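Side-chain contact in serine proteinase inhibitor 1 (PDB 6BJ5), which inhibits serine proteases as a poxviral serpin and is important for the virulence of myxoma virus, this chain being its C-terminal piece: residues Phe18-Lys23 with Val28-Thr33. Residues are numbered along the deposited sequence; the frame is centred on the assembly and turned at random.
Sequences FLIYHK and VLFMGT
Ile20 O accepts two backbone N-H groups, from Leu29 N at 2.7 Å and from Phe30 N at 3.0 Å. Both donors lie in its carbonyl plane. The Phe30 bond is nearly straight (169°) and uses a lone pair; the Leu29 bond is more bent, 134° at the hydrogen. Leu29 and Phe30 together face Ile20, which makes a classic beta bulge. It shifts the register by one, so Tyr21 pairs with Val28. Toward the other end, Phe18 and Gly32 form a hydrogen-bonded antiparallel pair, with Phe18 N to Gly32 O at 2.9 Å. Phe18 CG sits between its backbone N and carbonyl carbon (chi1 66°), and the ring extends across to Gly32. Gly32 CA lies over one ring face in a CH-pi contact, 4.0 Å from the Phe18 ring centroid. On the other face of the sheet, Leu19 and Met31 lie side by side, Leu19 CD2 touching Met31 CG at 3.7 Å. Ile20 and Phe30 meet through their CB atoms on the Phe18 side, and Ile20 CG2 lies at the edge of the Phe30 ring. All residues touching across the hairpin are buried. Phe251 of the inhibitor's other chain meets the Phe18 ring, and its Tyr205 packs on Ile20. Strands 16-22 and 27-34 correspond to s4B and s5B, the C-terminal hairpin of serpin sheet B. The other chain pairs antiparallel with both, so the sheet continues across the interface.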
loop_
_atom_site.group_PDB
_atom_site.type_symbol
_atom_site.label_atom_id
_atom_site.label_comp_id
_atom_site.label_asym_id
_atom_site.label_seq_id
_atom_site.Cartn_x
_atom_site.Cartn_y
_atom_site.Cartn_z
ATOM N N PHE B 18 -10.909 1.428 -3.649
ATOM C CA PHE B 18 -10.647 0.022 -3.899
ATOM C C PHE B 18 -9.636 -0.494 -2.881
ATOM O O PHE B 18 -8.799 0.251 -2.364
ATOM C CB PHE B 18 -10.170 -0.238 -5.338
ATOM C CG PHE B 18 -8.842 0.364 -5.635
ATOM C CD1 PHE B 18 -7.684 -0.340 -5.385
ATOM C CD2 PHE B 18 -8.753 1.647 -6.128
ATOM C CE1 PHE B 18 -6.475 0.219 -5.614
ATOM C CE2 PHE B 18 -7.542 2.201 -6.359
ATOM C CZ PHE B 18 -6.395 1.492 -6.098
ATOM N N LEU B 19 -9.731 -1.791 -2.615
ATOM C CA LEU B 19 -8.888 -2.493 -1.660
ATOM C C LEU B 19 -8.502 -3.786 -2.349
ATOM O O LEU B 19 -9.380 -4.525 -2.804
ATOM C CB LEU B 19 -9.660 -2.789 -0.376
ATOM C CG LEU B 19 -10.254 -1.562 0.311
ATOM C CD1 LEU B 19 -11.707 -1.835 0.581
ATOM C CD2 LEU B 19 -9.569 -1.345 1.599
ATOM N N ILE B 20 -7.213 -4.038 -2.485
ATOM C CA ILE B 20 -6.732 -5.315 -2.984
ATOM C C ILE B 20 -6.248 -6.094 -1.777
ATOM O O ILE B 20 -5.325 -5.653 -1.083
ATOM C CB ILE B 20 -5.622 -5.139 -4.025
ATOM C CG1 ILE B 20 -6.183 -4.465 -5.278
ATOM C CG2 ILE B 20 -4.997 -6.482 -4.348
ATOM C CD1 ILE B 20 -5.140 -4.158 -6.319
ATOM N N TYR B 21 -6.883 -7.236 -1.509
ATOM C CA TYR B 21 -6.657 -7.986 -0.282
ATOM C C TYR B 21 -6.409 -9.458 -0.596
ATOM O O TYR B 21 -6.776 -9.962 -1.664
ATOM C CB TYR B 21 -7.837 -7.816 0.700
ATOM C CG TYR B 21 -9.018 -8.734 0.490
ATOM C CD1 TYR B 21 -9.223 -9.824 1.325
ATOM C CD2 TYR B 21 -9.955 -8.487 -0.503
ATOM C CE1 TYR B 21 -10.312 -10.669 1.159
ATOM C CE2 TYR B 21 -11.046 -9.325 -0.686
ATOM C CZ TYR B 21 -11.221 -10.422 0.152
ATOM O OH TYR B 21 -12.298 -11.276 -0.011
ATOM N N HIS B 22 -5.754 -10.135 0.351
ATOM C CA HIS B 22 -5.408 -11.551 0.244
ATOM C C HIS B 22 -6.497 -12.350 0.954
ATOM O O HIS B 22 -6.708 -12.162 2.158
ATOM C CB HIS B 22 -4.035 -11.776 0.870
ATOM C CG HIS B 22 -3.497 -13.168 0.752
ATOM N ND1 HIS B 22 -3.474 -14.046 1.814
ATOM C CD2 HIS B 22 -2.877 -13.800 -0.274
ATOM C CE1 HIS B 22 -2.905 -15.176 1.432
ATOM N NE2 HIS B 22 -2.534 -15.053 0.170
ATOM N N LYS B 23 -7.226 -13.202 0.198
ATOM C CA LYS B 23 -8.418 -13.836 0.770
ATOM C C LYS B 23 -8.096 -14.802 1.909
ATOM O O LYS B 23 -8.685 -14.649 2.997
ATOM C CB LYS B 23 -9.244 -14.514 -0.336
ATOM C CG LYS B 23 -10.050 -13.570 -1.239
ATOM C CD LYS B 23 -10.689 -14.304 -2.430
ATOM C CE LYS B 23 -11.809 -15.263 -2.013
ATOM N NZ LYS B 23 -12.988 -14.605 -1.375
ATOM N N VAL B 28 -4.919 -6.702 3.737
ATOM C CA VAL B 28 -5.034 -5.668 2.710
ATOM C C VAL B 28 -3.645 -5.380 2.136
ATOM O O VAL B 28 -2.765 -4.869 2.832
ATOM C CB VAL B 28 -5.686 -4.397 3.257
ATOM C CG1 VAL B 28 -5.842 -3.332 2.133
ATOM C CG2 VAL B 28 -7.013 -4.764 3.919
ATOM N N LEU B 29 -3.439 -5.762 0.871
ATOM C CA LEU B 29 -2.166 -5.577 0.178
ATOM C C LEU B 29 -2.015 -4.175 -0.408
ATOM O O LEU B 29 -0.965 -3.539 -0.261
ATOM C CB LEU B 29 -2.057 -6.619 -0.925
ATOM C CG LEU B 29 -2.125 -8.034 -0.368
ATOM C CD1 LEU B 29 -2.223 -9.029 -1.494
ATOM C CD2 LEU B 29 -0.883 -8.284 0.476
ATOM N N PHE B 30 -3.055 -3.687 -1.080
ATOM C CA PHE B 30 -3.090 -2.367 -1.690
ATOM C C PHE B 30 -4.461 -1.737 -1.501
ATOM O O PHE B 30 -5.487 -2.421 -1.467
ATOM C CB PHE B 30 -2.778 -2.405 -3.198
ATOM C CG PHE B 30 -1.411 -2.925 -3.523
ATOM C CD1 PHE B 30 -0.315 -2.087 -3.450
ATOM C CD2 PHE B 30 -1.215 -4.252 -3.874
ATOM C CE1 PHE B 30 0.968 -2.556 -3.744
ATOM C CE2 PHE B 30 0.056 -4.728 -4.170
ATOM C CZ PHE B 30 1.154 -3.877 -4.111
ATOM N N MET B 31 -4.457 -0.409 -1.465
ATOM C CA MET B 31 -5.644 0.409 -1.358
ATOM C C MET B 31 -5.466 1.647 -2.209
ATOM O O MET B 31 -4.343 2.088 -2.473
ATOM C CB MET B 31 -5.853 0.980 0.028
ATOM C CG MET B 31 -6.202 0.122 1.150
ATOM S SD MET B 31 -6.232 1.408 2.413
ATOM C CE MET B 31 -7.797 2.216 2.065
ATOM N N GLY B 32 -6.593 2.273 -2.527
ATOM C CA GLY B 32 -6.548 3.592 -3.115
ATOM C C GLY B 32 -7.919 4.213 -3.214
ATOM O O GLY B 32 -8.942 3.521 -3.179
ATOM N N THR B 33 -7.923 5.537 -3.353
ATOM C CA THR B 33 -9.127 6.283 -3.691
ATOM C C THR B 33 -8.910 6.970 -5.024
ATOM O O THR B 33 -7.808 7.446 -5.322
ATOM C CB THR B 33 -9.489 7.336 -2.665
ATOM O OG1 THR B 33 -8.336 8.129 -2.384
ATOM C CG2 THR B 33 -9.984 6.665 -1.409
#